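Local coordinates for putative sugar binding protein (Geobacillus stearothermophilus, PDB 6GT9), which binds galactose and glucose, probably as the extracellular sugar-recognising component of a three-component sensing system linked to galactan use, at residues A[35-40]-A[63-68]; A[56-61]-A[276-281]; A[94-99]-A[163-168]; A[148-153]-A[183-188]; A[224-229]-A[250-255]. All coordinates share one frame; numbering follows the deposited sequence. Where two conformers were deposited one is given.

How the interactions relate
The chain forms two lobes, each with its own sheet, and galactose lies in the cleft between them. Interactions 1 and 2 belong to the first lobe, interactions 4 and 5 to the second, and interaction 3 joins the two lobes beside the sugar. Interactions 1 and 3 both touch galactose; E38 OE1 of the one lies 3.1 Å from Q94 NE2 of the other, probably a hydrogen bond. Interaction 2 backs onto interaction 1, where L63 CB meets A56 CB at 3.6 Å. Interaction 5 comes within about 5 Å of interaction 3 at the nearest atoms but does not touch it. Interaction 4 is remote, its centre about 38 Å from that of interaction 1.

Interaction 1 of 5, residues A[35-40]-A[63-68]; sequences LVPEEL and LEYIGP. With GAL (beta-D-galactopyranose), chain E.
Y65 and L40 meet through both a polar and an apolar contact. Y65 OH donates to L40 O at 2.7 Å, tilted 22° from the carbonyl plane. L40 CD1 lies 3.6 Å from Y65 CE2. P37 CD sits over one face of the tyrosine ring in a CH-pi contact, 4.2 Å from the centroid. L35 CD2 and L40 O are at the ring edge. Backbone groups pair at the ends of the two parallel strands. L35 N donates to E64 O at 2.9 Å, and L35 O accepts from I66 N at 3.0 Å. Farther on, L40 N donates to P68 O at 2.8 Å. With the Y65 bond, this holds L40 at both its N-H and its carbonyl. E38 turns the other way. Its CG is anti to the backbone N (chi1 -174°) and the extended chain carries OE1 to the sugar. There OE1 accepts from galactose O4 at 2.6 Å, and Q94 NE2 is a second donor to the same oxygen. E39 OE2 accepts from the backbone N of A71. Strands 32-36 and 62-65 are joined through helix 43-59, the beta-alpha-beta crossover that opens a periplasmic binding protein lobe; the loop after its first strand supplies E38 to the galactose.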
# COMPACT_ATOMS: atom_id res chain seq x y z
N LEU A 35 8.02 -14.15 -2.25
CA LEU A 35 7.22 -12.94 -2.07
C LEU A 35 8.15 -11.89 -1.48
O LEU A 35 8.76 -12.12 -0.43
CB LEU A 35 6.03 -13.19 -1.15
CG LEU A 35 5.25 -11.95 -0.68
CD1 LEU A 35 4.59 -11.22 -1.85
CD2 LEU A 35 4.22 -12.34 0.37
N VAL A 36 8.27 -10.76 -2.17
CA VAL A 36 9.14 -9.67 -1.74
C VAL A 36 8.25 -8.53 -1.24
O VAL A 36 7.51 -7.94 -2.04
CB VAL A 36 10.05 -9.19 -2.88
CG1 VAL A 36 10.94 -8.06 -2.39
CG2 VAL A 36 10.89 -10.36 -3.41
N PRO A 37 8.26 -8.22 0.05
CA PRO A 37 7.48 -7.08 0.55
C PRO A 37 8.27 -5.78 0.40
O PRO A 37 9.47 -5.77 0.16
CB PRO A 37 7.28 -7.42 2.02
CG PRO A 37 8.60 -8.06 2.38
CD PRO A 37 8.96 -8.91 1.15
N GLU A 38 7.55 -4.66 0.55
CA GLU A 38 8.20 -3.36 0.55
C GLU A 38 9.19 -3.26 1.72
O GLU A 38 10.26 -2.67 1.58
CB GLU A 38 7.15 -2.25 0.63
CG GLU A 38 7.67 -0.82 0.50
CD GLU A 38 6.52 0.18 0.34
OE1 GLU A 38 5.36 -0.28 0.33
OE2 GLU A 38 6.77 1.40 0.22
N GLU A 39 8.84 -3.85 2.86
CA GLU A 39 9.64 -3.80 4.07
C GLU A 39 9.26 -5.00 4.92
O GLU A 39 8.06 -5.23 5.16
CB GLU A 39 9.41 -2.49 4.84
CG GLU A 39 10.41 -2.24 5.98
CD GLU A 39 10.21 -0.87 6.63
OE1 GLU A 39 9.53 -0.79 7.68
OE2 GLU A 39 10.70 0.13 6.06
N LEU A 40 10.27 -5.74 5.37
CA LEU A 40 10.07 -7.09 5.89
C LEU A 40 9.07 -7.11 7.05
O LEU A 40 8.08 -7.85 7.01
CB LEU A 40 11.41 -7.68 6.35
CG LEU A 40 11.49 -9.20 6.52
CD1 LEU A 40 11.54 -9.88 5.18
CD2 LEU A 40 12.71 -9.59 7.37
N LEU A 63 6.80 -21.10 0.02
CA LEU A 63 6.75 -19.65 -0.13
C LEU A 63 7.82 -19.02 0.75
O LEU A 63 7.76 -19.15 1.98
CB LEU A 63 5.37 -19.11 0.22
CG LEU A 63 5.36 -17.62 -0.07
CD1 LEU A 63 4.76 -17.37 -1.43
CD2 LEU A 63 4.63 -16.90 1.02
N GLU A 64 8.80 -18.37 0.13
CA GLU A 64 9.89 -17.70 0.83
C GLU A 64 9.58 -16.21 0.88
O GLU A 64 9.39 -15.59 -0.17
CB GLU A 64 11.21 -17.94 0.12
CG GLU A 64 11.42 -19.34 -0.44
CD GLU A 64 12.78 -19.42 -1.10
OE1 GLU A 64 13.65 -18.65 -0.63
OE2 GLU A 64 13.00 -20.20 -2.06
N TYR A 65 9.52 -15.65 2.09
CA TYR A 65 9.25 -14.23 2.32
C TYR A 65 10.58 -13.52 2.52
O TYR A 65 11.25 -13.73 3.54
CB TYR A 65 8.35 -14.05 3.54
CG TYR A 65 7.90 -12.63 3.88
CD1 TYR A 65 6.92 -11.99 3.14
CD2 TYR A 65 8.42 -11.97 5.00
CE1 TYR A 65 6.49 -10.70 3.47
CE2 TYR A 65 7.99 -10.70 5.34
CZ TYR A 65 7.02 -10.07 4.57
OH TYR A 65 6.59 -8.80 4.91
N ILE A 66 10.99 -12.72 1.53
CA ILE A 66 12.34 -12.14 1.50
C ILE A 66 12.23 -10.70 1.07
O ILE A 66 11.76 -10.42 -0.04
CB ILE A 66 13.29 -12.90 0.55
CG1 ILE A 66 13.26 -14.40 0.82
CG2 ILE A 66 14.69 -12.36 0.69
CD1 ILE A 66 13.95 -15.21 -0.24
N GLY A 67 12.70 -9.78 1.90
CA GLY A 67 12.55 -8.37 1.64
C GLY A 67 13.50 -7.50 2.43
O GLY A 67 14.18 -7.95 3.37
N PRO A 68 13.58 -6.22 2.06
CA PRO A 68 14.47 -5.29 2.77
C PRO A 68 14.05 -5.10 4.22
O PRO A 68 12.87 -5.00 4.55
CB PRO A 68 14.32 -3.98 1.98
CG PRO A 68 13.64 -4.36 0.66
CD PRO A 68 12.84 -5.59 0.95
C1 GAL E . -0.07 0.25 2.55
C2 GAL E . 0.55 -0.13 1.22
C3 GAL E . 1.77 -1.06 1.40
C4 GAL E . 2.78 -0.41 2.33
C5 GAL E . 2.12 0.04 3.62
C6 GAL E . 3.06 0.86 4.51
O1 GAL E . -1.16 1.12 2.33
O2 GAL E . -0.40 -0.81 0.38
O3 GAL E . 2.41 -1.24 0.18
O4 GAL E . 3.39 0.72 1.69
O5 GAL E . 0.92 0.88 3.39
O6 GAL E . 2.56 0.94 5.82

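Interaction 2 of 5, residues A[56-61]-A[276-281]; sequences AKELGV and AVKMMA
E58 and K278 approach at the outer side of this contact, and the E58 carboxylate is the flat side-chain group that takes part. In one of two E58 conformers its OE1 stands 4.2 Å from K278 NZ, beyond salt-bridge range, so the approach is not firm. The two side chains cross at about a right angle. Y274 OH is hydrogen-bonded to E58 OE1 and, weakly, to K278 NZ. The contact joins two helices of the first lobe, 43-59 and 269-284, which pack on the same parallel sheet. The second of them follows strand 263-266 of the other lobe, so the chain has crossed back here, as it does in this family of two-lobed binding proteins. The apolar part centres on L59. Its CD1 reaches A281 CB at 3.7 Å and also touches K278 CD and V277 CG1. The bent lysine chain thus lays its methylene groups against the leucine while NZ stays near E58. V277 is buried, and its side chain also touches F33, L63 and I92 of the sheet the helices pack on. A Schellman motif at G60 ends helix 43-59, with V61 N donating to A56 O at 3.0 Å. That turn brings V61 back toward the contact. V277 CG1 then lies 3.9 Å from A56 N and 4.4 Å from V61 CG2.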
# COMPACT_ATOMS: atom_id res chain seq x y z
N ALA A 56 0.03 -21.02 0.03
CA ALA A 56 1.16 -21.90 -0.22
C ALA A 56 1.01 -23.23 0.50
O ALA A 56 1.31 -24.29 -0.05
CB ALA A 56 2.46 -21.20 0.20
N LYS A 57 0.54 -23.19 1.75
CA LYS A 57 0.31 -24.42 2.51
C LYS A 57 -0.74 -25.29 1.83
O LYS A 57 -0.54 -26.50 1.66
CB LYS A 57 -0.13 -24.07 3.94
CG LYS A 57 -0.33 -25.28 4.85
CD LYS A 57 -0.46 -24.87 6.32
CE LYS A 57 0.81 -25.18 7.10
NZ LYS A 57 0.65 -25.02 8.58
N GLU A 58 -1.86 -24.68 1.43
CA GLU A 58 -2.91 -25.42 0.73
C GLU A 58 -2.38 -26.05 -0.56
O GLU A 58 -2.77 -27.17 -0.91
CB GLU A 58 -4.09 -24.49 0.43
CG GLU A 58 -4.75 -23.86 1.65
CD GLU A 58 -5.86 -22.87 1.28
OE1 GLU A 58 -6.10 -22.68 0.07
OE2 GLU A 58 -6.48 -22.28 2.19
N LEU A 59 -1.49 -25.36 -1.26
CA LEU A 59 -0.99 -25.88 -2.54
C LEU A 59 0.24 -26.76 -2.39
O LEU A 59 0.66 -27.38 -3.37
CB LEU A 59 -0.65 -24.72 -3.49
CG LEU A 59 -1.79 -23.82 -3.96
CD1 LEU A 59 -1.21 -22.62 -4.70
CD2 LEU A 59 -2.74 -24.55 -4.85
N GLY A 60 0.83 -26.83 -1.20
CA GLY A 60 2.06 -27.58 -1.06
C GLY A 60 3.24 -26.97 -1.77
O GLY A 60 4.14 -27.71 -2.20
N VAL A 61 3.28 -25.65 -1.90
CA VAL A 61 4.44 -24.97 -2.46
C VAL A 61 5.21 -24.33 -1.31
O VAL A 61 4.68 -24.09 -0.22
CB VAL A 61 4.06 -23.93 -3.54
CG1 VAL A 61 3.00 -24.49 -4.52
CG2 VAL A 61 3.61 -22.66 -2.91
N ALA A 276 -2.39 -13.97 -5.06
CA ALA A 276 -1.16 -13.93 -5.84
C ALA A 276 -0.49 -15.31 -5.91
O ALA A 276 0.09 -15.67 -6.93
CB ALA A 276 -0.19 -12.91 -5.26
N VAL A 277 -0.53 -16.06 -4.82
CA VAL A 277 0.09 -17.38 -4.81
C VAL A 277 -0.74 -18.35 -5.65
O VAL A 277 -0.19 -19.15 -6.42
CB VAL A 277 0.27 -17.89 -3.37
CG1 VAL A 277 0.72 -19.34 -3.38
CG2 VAL A 277 1.29 -17.01 -2.59
N LYS A 278 -2.07 -18.29 -5.53
CA LYS A 278 -2.93 -19.13 -6.36
C LYS A 278 -2.75 -18.82 -7.84
O LYS A 278 -2.70 -19.73 -8.66
CB LYS A 278 -4.41 -18.96 -5.98
CG LYS A 278 -4.76 -19.29 -4.53
CD LYS A 278 -4.53 -20.74 -4.15
CE LYS A 278 -5.60 -21.68 -4.73
NZ LYS A 278 -6.85 -21.69 -3.93
N MET A 279 -2.67 -17.53 -8.20
CA MET A 279 -2.43 -17.16 -9.60
C MET A 279 -1.09 -17.71 -10.07
O MET A 279 -1.00 -18.25 -11.18
CB MET A 279 -2.44 -15.64 -9.80
CG MET A 279 -3.70 -14.86 -9.39
SD MET A 279 -5.05 -14.97 -10.56
CE MET A 279 -5.65 -16.63 -10.24
N MET A 280 -0.04 -17.56 -9.26
CA MET A 280 1.27 -18.05 -9.65
C MET A 280 1.25 -19.54 -9.97
O MET A 280 1.86 -19.98 -10.95
CB MET A 280 2.29 -17.75 -8.54
CG MET A 280 3.72 -18.13 -8.93
SD MET A 280 4.34 -17.23 -10.37
CE MET A 280 4.74 -15.64 -9.64
N ALA A 281 0.53 -20.33 -9.17
CA ALA A 281 0.46 -21.77 -9.42
C ALA A 281 -0.25 -22.06 -10.73
O ALA A 281 0.15 -22.96 -11.47
CB ALA A 281 -0.25 -22.47 -8.25

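Interaction 3 of 5, residues A[94-99]-A[163-168]; sequences QGLTEA and LTAAHQ. With GAL (beta-D-galactopyranose), chain E.
In the galactose pocket, H167 and Q94 come together from opposite lobes beside the sugar. H167 NE2 donates to galactose O3 at 3.2 Å and makes a weak bond to O4 at 3.5 Å. Q94 NE2 comes within 3.2 Å of galactose O3, a close approach. Its strongest polar partner is D119 OD1. The Q94 amide and the H167 ring are turned 84° from each other. Q168 NE2 lies 3.5 Å above the H167 ring, over its centre. H167 CG sits between the backbone N and the carbonyl carbon (chi1 59°), which directs it from the helix start toward the galactose. Residues 94-99 follow strand 90-93 of the first lobe, and residues 163-168 follow strand 154-160 of the second. The contact therefore spans the cleft, consistent with the closed, sugar-bound form of a periplasmic binding protein. Away from the sugar the backbones also meet. A166 N, in the first turn of helix 166-179, donates to L96 O at 2.7 Å with an N-H...O angle of 162°. L96 CD1 touches both H167 CE1, at 3.8 Å, and A165 CB. T97 CG2 packs on T164 O at 3.5 Å. Water 1 adds a second link, accepting from E98 N and donating to T164 O.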
# COMPACT_ATOMS: atom_id res chain seq x y z
N GLN A 94 5.87 -5.99 -5.52
CA GLN A 94 5.39 -4.71 -6.03
C GLN A 94 6.19 -4.31 -7.25
O GLN A 94 7.40 -4.58 -7.34
CB GLN A 94 5.54 -3.62 -4.98
CG GLN A 94 4.66 -3.71 -3.77
CD GLN A 94 5.26 -2.90 -2.63
OE1 GLN A 94 6.37 -3.21 -2.20
NE2 GLN A 94 4.56 -1.85 -2.17
N GLY A 95 5.53 -3.68 -8.21
CA GLY A 95 6.25 -2.93 -9.21
C GLY A 95 6.45 -1.54 -8.65
O GLY A 95 5.74 -0.61 -9.03
N LEU A 96 7.39 -1.41 -7.70
CA LEU A 96 7.38 -0.26 -6.79
C LEU A 96 7.55 1.06 -7.52
O LEU A 96 6.90 2.06 -7.18
CB LEU A 96 8.46 -0.44 -5.73
CG LEU A 96 8.33 0.37 -4.45
CD1 LEU A 96 6.92 0.23 -3.87
CD2 LEU A 96 9.37 -0.11 -3.45
N THR A 97 8.44 1.11 -8.51
CA THR A 97 8.59 2.26 -9.39
C THR A 97 8.53 1.79 -10.83
O THR A 97 8.76 0.62 -11.13
CB THR A 97 9.90 3.01 -9.17
OG1 THR A 97 11.00 2.13 -9.47
CG2 THR A 97 10.01 3.50 -7.73
N GLU A 98 8.23 2.72 -11.73
CA GLU A 98 8.21 2.36 -13.14
C GLU A 98 9.61 2.39 -13.74
O GLU A 98 9.94 1.56 -14.60
CB GLU A 98 7.29 3.29 -13.93
CG GLU A 98 7.08 2.79 -15.36
CD GLU A 98 6.53 3.84 -16.30
OE1 GLU A 98 5.31 4.09 -16.23
OE2 GLU A 98 7.32 4.38 -17.10
N ALA A 99 10.44 3.33 -13.28
CA ALA A 99 11.75 3.55 -13.89
C ALA A 99 12.72 2.43 -13.57
O ALA A 99 13.52 2.02 -14.43
CB ALA A 99 12.31 4.90 -13.43
N LEU A 163 7.46 9.80 -2.40
CA LEU A 163 7.10 10.50 -3.62
C LEU A 163 7.43 9.73 -4.89
O LEU A 163 7.00 10.14 -5.97
CB LEU A 163 7.80 11.86 -3.68
CG LEU A 163 7.42 12.80 -2.55
CD1 LEU A 163 8.31 14.04 -2.56
CD2 LEU A 163 5.95 13.17 -2.66
N THR A 164 8.16 8.63 -4.77
CA THR A 164 8.60 7.83 -5.92
C THR A 164 7.80 6.55 -6.10
O THR A 164 7.67 6.08 -7.23
CB THR A 164 10.09 7.48 -5.77
OG1 THR A 164 10.29 6.68 -4.59
CG2 THR A 164 10.91 8.74 -5.64
N ALA A 165 7.28 5.96 -5.03
CA ALA A 165 6.55 4.70 -5.15
C ALA A 165 5.25 4.89 -5.92
O ALA A 165 4.47 5.82 -5.66
CB ALA A 165 6.24 4.11 -3.77
N ALA A 166 5.00 3.96 -6.84
CA ALA A 166 3.92 4.11 -7.80
C ALA A 166 2.55 4.12 -7.12
O ALA A 166 1.68 4.90 -7.51
CB ALA A 166 4.01 3.00 -8.85
N HIS A 167 2.33 3.26 -6.12
CA HIS A 167 1.00 3.22 -5.49
C HIS A 167 0.74 4.48 -4.68
O HIS A 167 -0.39 4.96 -4.62
CB HIS A 167 0.83 1.97 -4.62
CG HIS A 167 1.82 1.81 -3.51
ND1 HIS A 167 3.13 2.25 -3.59
CD2 HIS A 167 1.72 1.16 -2.33
CE1 HIS A 167 3.78 1.91 -2.48
NE2 HIS A 167 2.95 1.24 -1.70
N GLN A 168 1.79 5.02 -4.06
CA GLN A 168 1.66 6.28 -3.34
C GLN A 168 1.35 7.42 -4.30
O GLN A 168 0.47 8.25 -4.03
CB GLN A 168 2.95 6.56 -2.56
CG GLN A 168 3.26 5.49 -1.54
CD GLN A 168 2.13 5.33 -0.54
OE1 GLN A 168 1.96 6.16 0.36
NE2 GLN A 168 1.33 4.27 -0.70
C1 GAL E . -0.07 0.25 2.55
C2 GAL E . 0.55 -0.13 1.22
C3 GAL E . 1.77 -1.06 1.40
C4 GAL E . 2.78 -0.41 2.33
C5 GAL E . 2.12 0.04 3.62
C6 GAL E . 3.06 0.86 4.51
O1 GAL E . -1.16 1.12 2.33
O2 GAL E . -0.40 -0.81 0.38
O3 GAL E . 2.41 -1.24 0.18
O4 GAL E . 3.39 0.72 1.69
O5 GAL E . 0.92 0.88 3.39
O6 GAL E . 2.56 0.94 5.82
O HOH W 1 6.95 4.95 -9.81

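Interaction 4 of 5, residues A[148-153]-A[183-188]; sequences EDTKGK and KGIRIV
G152, I185 and G184 carry this contact, and backbone atoms do much of the touching. I185 CG1 lies 3.6 Å from G152 O, and its CD1 reaches G152 CA at 4.1 Å. CG1 is anti to the carbonyl carbon (chi1 -68°), which places it beside the backbone N and against G152 O. The same side chain also packs on L146 and A147 of helix 135-149, on V156 and on V179. An alanine in place of I185 would probably open a gap between the turn at G152 and the sheet, because CG1 and CD1 fill that space. G152 O and G184 C are 3.2 Å apart; the close approach fits a glycine at G184, where a CB would point at the turn. G152 belongs to a type I' turn from T150 to K153, which overlaps the Schellman motif that ends helix 135-149, with K151 at positive phi. This turn takes the chain into strand 154-160. Residues 183-188 lead into strand 185-192, the parallel neighbour of 154-160 at one edge of the second sheet. K153 CA makes a CA-H...O contact with G184 O at 3.4 Å. Water 2 donates to G152 O at 2.6 Å and accepts from G184 N at 2.9 Å. The polar link thus runs through a water, beside an isoleucine side chain laid against the G152 peptide.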
# COMPACT_ATOMS: atom_id res chain seq x y z
N GLU A 148 -16.94 15.10 0.94
CA GLU A 148 -18.26 14.89 1.53
C GLU A 148 -18.27 15.25 3.01
O GLU A 148 -19.14 16.01 3.46
CB GLU A 148 -18.69 13.44 1.35
CG GLU A 148 -19.21 13.09 -0.05
CD GLU A 148 -19.91 11.73 -0.08
OE1 GLU A 148 -19.39 10.80 -0.74
OE2 GLU A 148 -20.97 11.60 0.57
N ASP A 149 -17.33 14.70 3.78
CA ASP A 149 -17.35 14.89 5.23
C ASP A 149 -17.06 16.32 5.63
O ASP A 149 -17.55 16.78 6.67
CB ASP A 149 -16.35 13.95 5.90
CG ASP A 149 -16.60 12.48 5.58
OD1 ASP A 149 -17.68 12.15 5.05
OD2 ASP A 149 -15.72 11.64 5.88
N THR A 150 -16.28 17.06 4.85
CA THR A 150 -15.99 18.45 5.15
C THR A 150 -16.85 19.43 4.35
O THR A 150 -16.60 20.63 4.39
CB THR A 150 -14.52 18.77 4.89
OG1 THR A 150 -14.29 18.73 3.47
CG2 THR A 150 -13.63 17.77 5.61
N LYS A 151 -17.82 18.91 3.58
CA LYS A 151 -18.72 19.73 2.77
C LYS A 151 -17.95 20.70 1.87
O LYS A 151 -18.34 21.85 1.66
CB LYS A 151 -19.72 20.48 3.65
CG LYS A 151 -20.80 19.58 4.23
CD LYS A 151 -22.01 20.39 4.69
CE LYS A 151 -23.32 19.66 4.37
NZ LYS A 151 -24.39 20.54 3.81
N GLY A 152 -16.82 20.23 1.35
CA GLY A 152 -16.06 20.99 0.37
C GLY A 152 -15.16 22.07 0.93
O GLY A 152 -14.67 22.89 0.15
N LYS A 153 -14.90 22.08 2.23
CA LYS A 153 -14.12 23.13 2.87
C LYS A 153 -13.06 22.52 3.79
O LYS A 153 -13.39 21.94 4.83
CB LYS A 153 -15.05 24.07 3.64
CG LYS A 153 -16.10 24.71 2.73
CD LYS A 153 -17.31 25.22 3.49
CE LYS A 153 -18.17 24.08 4.03
NZ LYS A 153 -19.44 24.61 4.62
N LYS A 183 -13.59 24.21 -4.76
CA LYS A 183 -12.79 25.43 -4.62
C LYS A 183 -12.32 25.64 -3.19
O LYS A 183 -11.27 26.25 -2.98
CB LYS A 183 -13.60 26.65 -5.07
CG LYS A 183 -13.62 26.93 -6.57
CD LYS A 183 -14.60 28.07 -6.92
CE LYS A 183 -14.16 29.45 -6.40
NZ LYS A 183 -14.53 29.74 -4.97
N GLY A 184 -13.09 25.18 -2.21
CA GLY A 184 -12.79 25.38 -0.81
C GLY A 184 -11.86 24.37 -0.18
O GLY A 184 -11.61 24.42 1.03
N ILE A 185 -11.35 23.42 -0.96
CA ILE A 185 -10.33 22.49 -0.49
C ILE A 185 -9.01 22.89 -1.12
O ILE A 185 -8.89 22.96 -2.35
CB ILE A 185 -10.67 21.04 -0.84
CG1 ILE A 185 -11.90 20.58 -0.05
CG2 ILE A 185 -9.48 20.14 -0.53
CD1 ILE A 185 -12.44 19.28 -0.50
N ARG A 186 -8.01 23.14 -0.27
CA ARG A 186 -6.67 23.47 -0.72
C ARG A 186 -5.68 22.56 -0.03
O ARG A 186 -5.76 22.36 1.18
CB ARG A 186 -6.29 24.92 -0.39
CG ARG A 186 -7.08 25.94 -1.19
CD ARG A 186 -7.62 27.05 -0.31
NE ARG A 186 -8.12 28.19 -1.07
CZ ARG A 186 -9.41 28.54 -1.16
NH1 ARG A 186 -10.35 27.83 -0.53
NH2 ARG A 186 -9.76 29.60 -1.88
N ILE A 187 -4.73 22.05 -0.81
CA ILE A 187 -3.65 21.23 -0.31
C ILE A 187 -2.44 22.12 -0.12
O ILE A 187 -1.92 22.70 -1.09
CB ILE A 187 -3.33 20.08 -1.28
CG1 ILE A 187 -4.61 19.30 -1.61
CG2 ILE A 187 -2.24 19.22 -0.69
CD1 ILE A 187 -4.43 18.32 -2.73
N VAL A 188 -1.97 22.24 1.12
CA VAL A 188 -0.90 23.17 1.45
C VAL A 188 0.40 22.48 1.79
O VAL A 188 1.41 23.17 2.02
CB VAL A 188 -1.32 24.10 2.60
CG1 VAL A 188 -2.60 24.83 2.24
CG2 VAL A 188 -1.50 23.31 3.88
O HOH W 2 -15.56 23.68 -2.15

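Interaction 5 of 5, residues A[224-229]-A[250-255]; sequences DAIGVA and PETIRY
A229 and Y255 form the tight end of this helix pair. A229 CB stands 3.5 Å from the centroid of the Y255 ring and only 2° off the ring normal, a CH-pi contact over the centre of the face. The helices 224-235 and 250-258 belong to successive beta-alpha units of the second lobe's sheet, the repeating pattern of the periplasmic binding protein fold. Their axes come within 9.4 Å in the touching turns and cross at 49°. Y255 CG is anti to the carbonyl carbon (chi1 -84°), which puts it beside the backbone N, on the side of A229. The side chain also touches T260 and I261. An alanine in place of Y255 would probably leave A229 CB without the ring that covers it and open a gap between the helices. I226 fills the next position. Its CD1 meets E251 CB at 3.7 Å and T252 OG1 at 3.5 Å. The I226 side chain crosses both at about a right angle. The contact is looser toward the partly exposed E251. There the carboxylate brushes the isoleucine, with OE1 3.9 Å from I226 CG2. OE2 is taken up by a salt bridge to R197 NE, so the acid's polar end is held from outside the pair. One water joins I226 N and T252 OG1. Water 3 accepts from I226 N at 3.2 Å and donates to T252 OG1 at 2.9 Å.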
# COMPACT_ATOMS: atom_id res chain seq x y z
N ASP A 224 0.41 6.05 8.27
CA ASP A 224 0.46 7.51 8.22
C ASP A 224 -0.56 8.13 9.16
O ASP A 224 -0.22 9.02 9.96
CB ASP A 224 0.24 7.98 6.79
CG ASP A 224 1.34 7.56 5.87
OD1 ASP A 224 2.49 7.48 6.34
OD2 ASP A 224 1.06 7.33 4.68
N ALA A 225 -1.82 7.71 9.06
CA ALA A 225 -2.86 8.33 9.88
C ALA A 225 -2.66 8.01 11.36
O ALA A 225 -3.08 8.79 12.23
CB ALA A 225 -4.24 7.88 9.41
N ILE A 226 -2.02 6.89 11.65
CA ILE A 226 -1.64 6.60 13.03
C ILE A 226 -0.63 7.62 13.53
O ILE A 226 -0.75 8.13 14.65
CB ILE A 226 -1.10 5.16 13.13
CG1 ILE A 226 -2.24 4.17 12.91
CG2 ILE A 226 -0.40 4.94 14.48
CD1 ILE A 226 -1.75 2.77 12.56
N GLY A 227 0.37 7.94 12.70
CA GLY A 227 1.33 8.97 13.08
C GLY A 227 0.67 10.33 13.28
O GLY A 227 0.96 11.04 14.24
N VAL A 228 -0.24 10.69 12.38
CA VAL A 228 -0.93 11.98 12.50
C VAL A 228 -1.79 12.01 13.74
O VAL A 228 -1.79 13.00 14.49
CB VAL A 228 -1.76 12.25 11.24
CG1 VAL A 228 -2.52 13.57 11.39
CG2 VAL A 228 -0.87 12.27 10.02
N ALA A 229 -2.53 10.93 14.00
CA ALA A 229 -3.46 10.93 15.13
C ALA A 229 -2.73 11.10 16.45
O ALA A 229 -3.21 11.80 17.35
CB ALA A 229 -4.28 9.65 15.13
N PRO A 250 -5.01 -2.49 13.52
CA PRO A 250 -5.70 -2.29 14.81
C PRO A 250 -5.65 -0.87 15.36
O PRO A 250 -6.68 -0.39 15.84
CB PRO A 250 -4.97 -3.28 15.73
CG PRO A 250 -4.57 -4.40 14.82
CD PRO A 250 -4.24 -3.75 13.49
N GLU A 251 -4.48 -0.20 15.32
CA GLU A 251 -4.40 1.16 15.86
C GLU A 251 -5.28 2.13 15.09
O GLU A 251 -5.87 3.04 15.67
CB GLU A 251 -2.95 1.66 15.86
CG GLU A 251 -1.98 0.88 16.71
CD GLU A 251 -0.53 1.13 16.31
OE1 GLU A 251 0.15 1.94 16.98
OE2 GLU A 251 -0.07 0.53 15.30
N THR A 252 -5.38 1.94 13.76
CA THR A 252 -6.28 2.77 12.96
C THR A 252 -7.72 2.58 13.41
O THR A 252 -8.45 3.55 13.63
CB THR A 252 -6.14 2.43 11.48
OG1 THR A 252 -4.85 2.83 11.01
CG2 THR A 252 -7.22 3.15 10.66
N ILE A 253 -8.16 1.32 13.54
CA ILE A 253 -9.54 1.06 13.96
C ILE A 253 -9.81 1.67 15.32
O ILE A 253 -10.88 2.26 15.56
CB ILE A 253 -9.83 -0.46 13.95
CG1 ILE A 253 -9.68 -1.03 12.54
CG2 ILE A 253 -11.21 -0.74 14.52
CD1 ILE A 253 -10.49 -0.33 11.50
N ARG A 254 -8.86 1.54 16.25
CA ARG A 254 -9.01 2.14 17.57
C ARG A 254 -9.23 3.65 17.48
O ARG A 254 -10.16 4.19 18.08
CB ARG A 254 -7.78 1.82 18.42
CG ARG A 254 -7.86 2.37 19.82
CD ARG A 254 -9.16 1.92 20.49
NE ARG A 254 -9.34 2.53 21.80
CZ ARG A 254 -10.43 3.19 22.19
NH1 ARG A 254 -11.46 3.31 21.36
NH2 ARG A 254 -10.49 3.71 23.41
N TYR A 255 -8.37 4.34 16.72
CA TYR A 255 -8.51 5.78 16.56
C TYR A 255 -9.83 6.15 15.89
O TYR A 255 -10.44 7.18 16.22
CB TYR A 255 -7.34 6.31 15.74
CG TYR A 255 -6.07 6.61 16.52
CD1 TYR A 255 -6.09 7.43 17.64
CD2 TYR A 255 -4.84 6.09 16.11
CE1 TYR A 255 -4.93 7.72 18.34
CE2 TYR A 255 -3.68 6.37 16.80
CZ TYR A 255 -3.73 7.18 17.92
OH TYR A 255 -2.57 7.46 18.60
O HOH W 3 -2.96 4.57 9.66